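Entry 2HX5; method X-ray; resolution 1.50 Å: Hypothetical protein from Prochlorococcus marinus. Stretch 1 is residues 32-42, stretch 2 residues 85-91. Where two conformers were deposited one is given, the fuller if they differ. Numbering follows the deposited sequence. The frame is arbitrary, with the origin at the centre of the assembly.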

# COMPACT_ATOMS: atom_id res chain seq x y z
N ARG A 32 5.13 -1.87 -7.47
CA ARG A 32 5.09 -0.44 -7.17
C ARG A 32 6.44 0.23 -7.49
O ARG A 32 6.55 1.30 -8.09
N TRP A 33 7.51 -0.43 -7.07
CA TRP A 33 8.84 0.10 -7.35
C TRP A 33 9.10 0.23 -8.86
O TRP A 33 9.75 1.17 -9.34
N CYS A 34 8.64 -0.77 -9.61
CA CYS A 34 8.77 -0.68 -11.07
C CYS A 34 8.05 0.50 -11.65
O CYS A 34 8.61 1.32 -12.39
N HIS A 35 6.79 0.66 -11.26
CA HIS A 35 6.00 1.74 -11.80
C HIS A 35 6.61 3.09 -11.43
O HIS A 35 6.75 4.01 -12.26
N GLU A 36 7.01 3.21 -10.16
CA GLU A 36 7.64 4.47 -9.75
C GLU A 36 8.95 4.73 -10.49
O GLU A 36 9.26 5.87 -10.82
N SER A 37 9.74 3.69 -10.76
CA SER A 37 10.99 3.90 -11.53
C SER A 37 10.74 4.28 -12.97
O SER A 37 11.53 4.99 -13.58
N TRP A 38 9.65 3.78 -13.54
CA TRP A 38 9.24 4.17 -14.89
C TRP A 38 8.89 5.68 -14.90
O TRP A 38 9.35 6.45 -15.75
N GLU A 39 8.10 6.11 -13.91
CA GLU A 39 7.79 7.54 -13.79
C GLU A 39 9.08 8.35 -13.63
O GLU A 39 9.25 9.41 -14.23
N GLU A 40 9.99 7.89 -12.75
CA GLU A 40 11.30 8.55 -12.54
C GLU A 40 12.11 8.64 -13.82
O GLU A 40 12.77 9.66 -14.10
N SER A 41 12.07 7.57 -14.60
CA SER A 41 12.77 7.57 -15.88
C SER A 41 12.27 8.59 -16.88
O SER A 41 13.02 9.31 -17.50
N LEU A 42 10.94 8.69 -16.96
CA LEU A 42 10.35 9.65 -17.85
C LEU A 42 10.73 11.07 -17.42
O LEU A 42 11.09 11.89 -18.26
N ALA A 85 20.23 -1.37 -0.70
CA ALA A 85 20.36 -0.43 -1.78
C ALA A 85 20.20 -1.25 -3.05
O ALA A 85 21.01 -2.15 -3.32
N LEU A 86 19.17 -0.96 -3.83
CA LEU A 86 18.93 -1.68 -5.06
C LEU A 86 19.27 -0.82 -6.28
O LEU A 86 18.82 0.34 -6.39
N ALA A 87 20.02 -1.41 -7.20
CA ALA A 87 20.37 -0.80 -8.47
C ALA A 87 19.31 -1.30 -9.45
O ALA A 87 19.12 -2.52 -9.55
N MSE A 88 18.57 -0.42 -10.08
CA MSE A 88 17.49 -0.76 -10.99
C MSE A 88 17.88 -0.42 -12.41
O MSE A 88 18.31 0.68 -12.68
N GLU A 89 17.82 -1.38 -13.31
CA GLU A 89 18.09 -1.11 -14.70
C GLU A 89 16.84 -1.34 -15.51
O GLU A 89 16.21 -2.40 -15.43
N LEU A 90 16.44 -0.35 -16.30
CA LEU A 90 15.23 -0.41 -17.09
C LEU A 90 15.61 -0.62 -18.56
O LEU A 90 16.56 0.01 -19.09
N ARG A 91 14.86 -1.50 -19.21
CA ARG A 91 15.04 -1.73 -20.64
C ARG A 91 13.67 -1.68 -21.32
O ARG A 91 12.93 -2.67 -21.26

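The helix 32-42 crosses the strand 85-91 at 69° between their N-to-C directions, with axes 10.0 Å apart at closest approach. That spacing suits a single layer of side chains, and 296 Å² is buried, both sides summed. From the strand, the CA-to-CB bonds of Leu86, Met88 and Leu90 point toward the helix, while the alternate residues Ala85, Ala87, Glu89 and Arg91 are out of reach, as the alternation of an extended strand would lead one to expect. From the helix, Trp33, Ser37 and Ser41 point toward the strand, a spacing of four residues that keeps them on one helical face; Glu40 also points toward it but makes no contact within 4.5 Å.

The contact rests on van der Waals packing, with no hydrogen bond across it. Trp33 (chi1 m, chi2 -9°) carries its indole to Leu86 (m, t) in an apolar contact: Trp33 CZ3 lies 3.4 Å from Leu86 CD1; the methyl approaches the ring obliquely. Selenomethionine Met88 (m, t, m) fills the middle: its SE lies 4.1 Å from Ser37 CB and 4.4 Å from the backbone O of Trp33. Leu90 (m, p) covers the next turn, with CD2 3.7 Å from Ser41 CB and 4.1 Å from Trp38 CA. The indole of Trp38 (chi1 t) leads away, so its backbone supplies that contact.

Ser37 (p) donates from OG to Cys34 O at 2.9 Å, satisfying its hydroxyl within the helix while OG packs 3.6 Å from Leu90 CD1. Ser41 (t) has its OG hydrogen-bonded elsewhere in the structure.

The remaining polar pairs lie outside the contact. Arg32 NH1 bridges to Glu36 OE2 at 3.0 Å with an N-H...O angle of 156°, and His35 ND1 donates to Glu39 OE2 at 2.8 Å. On the strand, Arg91 NH2 lies 3.2 Å from Glu89 OE2, a salt bridge through charge alone.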

# COMPACT_ATOMS: atom_id res chain seq x y z
CB ARG A 32 4.73 -0.16 -5.69
CG ARG A 32 4.82 1.33 -5.38
CD ARG A 32 4.26 1.56 -3.98
NE ARG A 32 5.14 1.03 -2.93
CZ ARG A 32 6.21 1.63 -2.44
NH1 ARG A 32 6.65 2.81 -2.86
NH2 ARG A 32 6.89 1.04 -1.49
CB TRP A 33 9.95 -0.75 -6.74
CG TRP A 33 9.89 -0.86 -5.22
CD1 TRP A 33 9.11 -0.17 -4.36
CD2 TRP A 33 10.60 -1.80 -4.44
NE1 TRP A 33 9.33 -0.59 -3.07
CE2 TRP A 33 10.24 -1.60 -3.09
CE3 TRP A 33 11.53 -2.79 -4.76
CZ2 TRP A 33 10.77 -2.38 -2.06
CZ3 TRP A 33 12.06 -3.54 -3.74
CH2 TRP A 33 11.68 -3.33 -2.40
CB CYS A 34 8.23 -1.95 -11.70
SG CYS A 34 9.18 -3.48 -11.47
CB HIS A 35 4.55 1.63 -11.35
CG HIS A 35 3.57 2.50 -12.09
ND1 HIS A 35 3.55 3.89 -12.01
CD2 HIS A 35 2.53 2.15 -12.89
CE1 HIS A 35 2.51 4.33 -12.73
NE2 HIS A 35 1.92 3.30 -13.30
CB GLU A 36 7.94 4.47 -8.26
CG GLU A 36 6.72 4.44 -7.37
CD GLU A 36 6.97 4.58 -5.87
OE1 GLU A 36 8.15 4.70 -5.51
OE2 GLU A 36 5.97 4.60 -5.11
CB SER A 37 11.92 2.68 -11.45
OG SER A 37 11.51 1.63 -12.30
CB TRP A 38 8.07 3.32 -15.34
CG TRP A 38 7.41 3.81 -16.61
CD1 TRP A 38 8.00 4.01 -17.80
CD2 TRP A 38 6.03 4.13 -16.78
NE1 TRP A 38 7.07 4.43 -18.73
CE2 TRP A 38 5.84 4.51 -18.12
CE3 TRP A 38 4.92 4.11 -15.92
CZ2 TRP A 38 4.57 4.94 -18.63
CZ3 TRP A 38 3.68 4.45 -16.43
CH2 TRP A 38 3.52 4.88 -17.76
CB GLU A 39 6.87 7.78 -12.58
CG GLU A 39 5.52 7.10 -12.70
CD GLU A 39 4.71 7.20 -11.42
OE1 GLU A 39 4.25 8.33 -11.09
OE2 GLU A 39 4.56 6.13 -10.77
CB GLU A 40 12.13 7.84 -11.47
CG GLU A 40 13.31 8.63 -11.05
CD GLU A 40 14.14 7.95 -9.97
OE1 GLU A 40 13.73 6.89 -9.46
OE2 GLU A 40 15.25 8.47 -9.67
CB SER A 41 12.69 6.16 -16.47
OG SER A 41 13.47 6.07 -17.66
CB LEU A 42 8.82 9.51 -17.87
CG LEU A 42 8.25 8.17 -18.37
CD1 LEU A 42 6.70 8.21 -18.19
CD2 LEU A 42 8.67 7.89 -19.80
CB ALA A 85 21.76 0.23 -1.75
CB LEU A 86 17.46 -2.11 -5.17
CG LEU A 86 16.92 -2.96 -4.04
CD1 LEU A 86 15.43 -3.23 -4.34
CD2 LEU A 86 17.69 -4.24 -3.83
CB ALA A 87 21.78 -1.23 -8.84
CB MSE A 88 16.24 -0.00 -10.63
CG MSE A 88 15.71 -0.37 -9.21
SE MSE A 88 14.08 0.53 -8.77
CE MSE A 88 14.82 2.35 -8.50
CB GLU A 89 19.18 -2.02 -15.22
CG GLU A 89 19.40 -1.80 -16.71
CD GLU A 89 20.79 -2.22 -17.22
OE1 GLU A 89 21.58 -2.82 -16.44
OE2 GLU A 89 21.04 -1.91 -18.42
CB LEU A 90 14.45 0.93 -17.00
CG LEU A 90 13.53 1.14 -15.81
CD1 LEU A 90 14.34 1.04 -14.51
CD2 LEU A 90 12.82 2.45 -15.95
CB ARG A 91 15.74 -3.07 -20.89
CG ARG A 91 17.18 -3.08 -20.45
CD ARG A 91 17.81 -4.46 -20.61
NE ARG A 91 19.24 -4.57 -20.29
CZ ARG A 91 19.74 -4.93 -19.09
NH1 ARG A 91 18.95 -5.15 -18.00
NH2 ARG A 91 21.06 -5.06 -18.99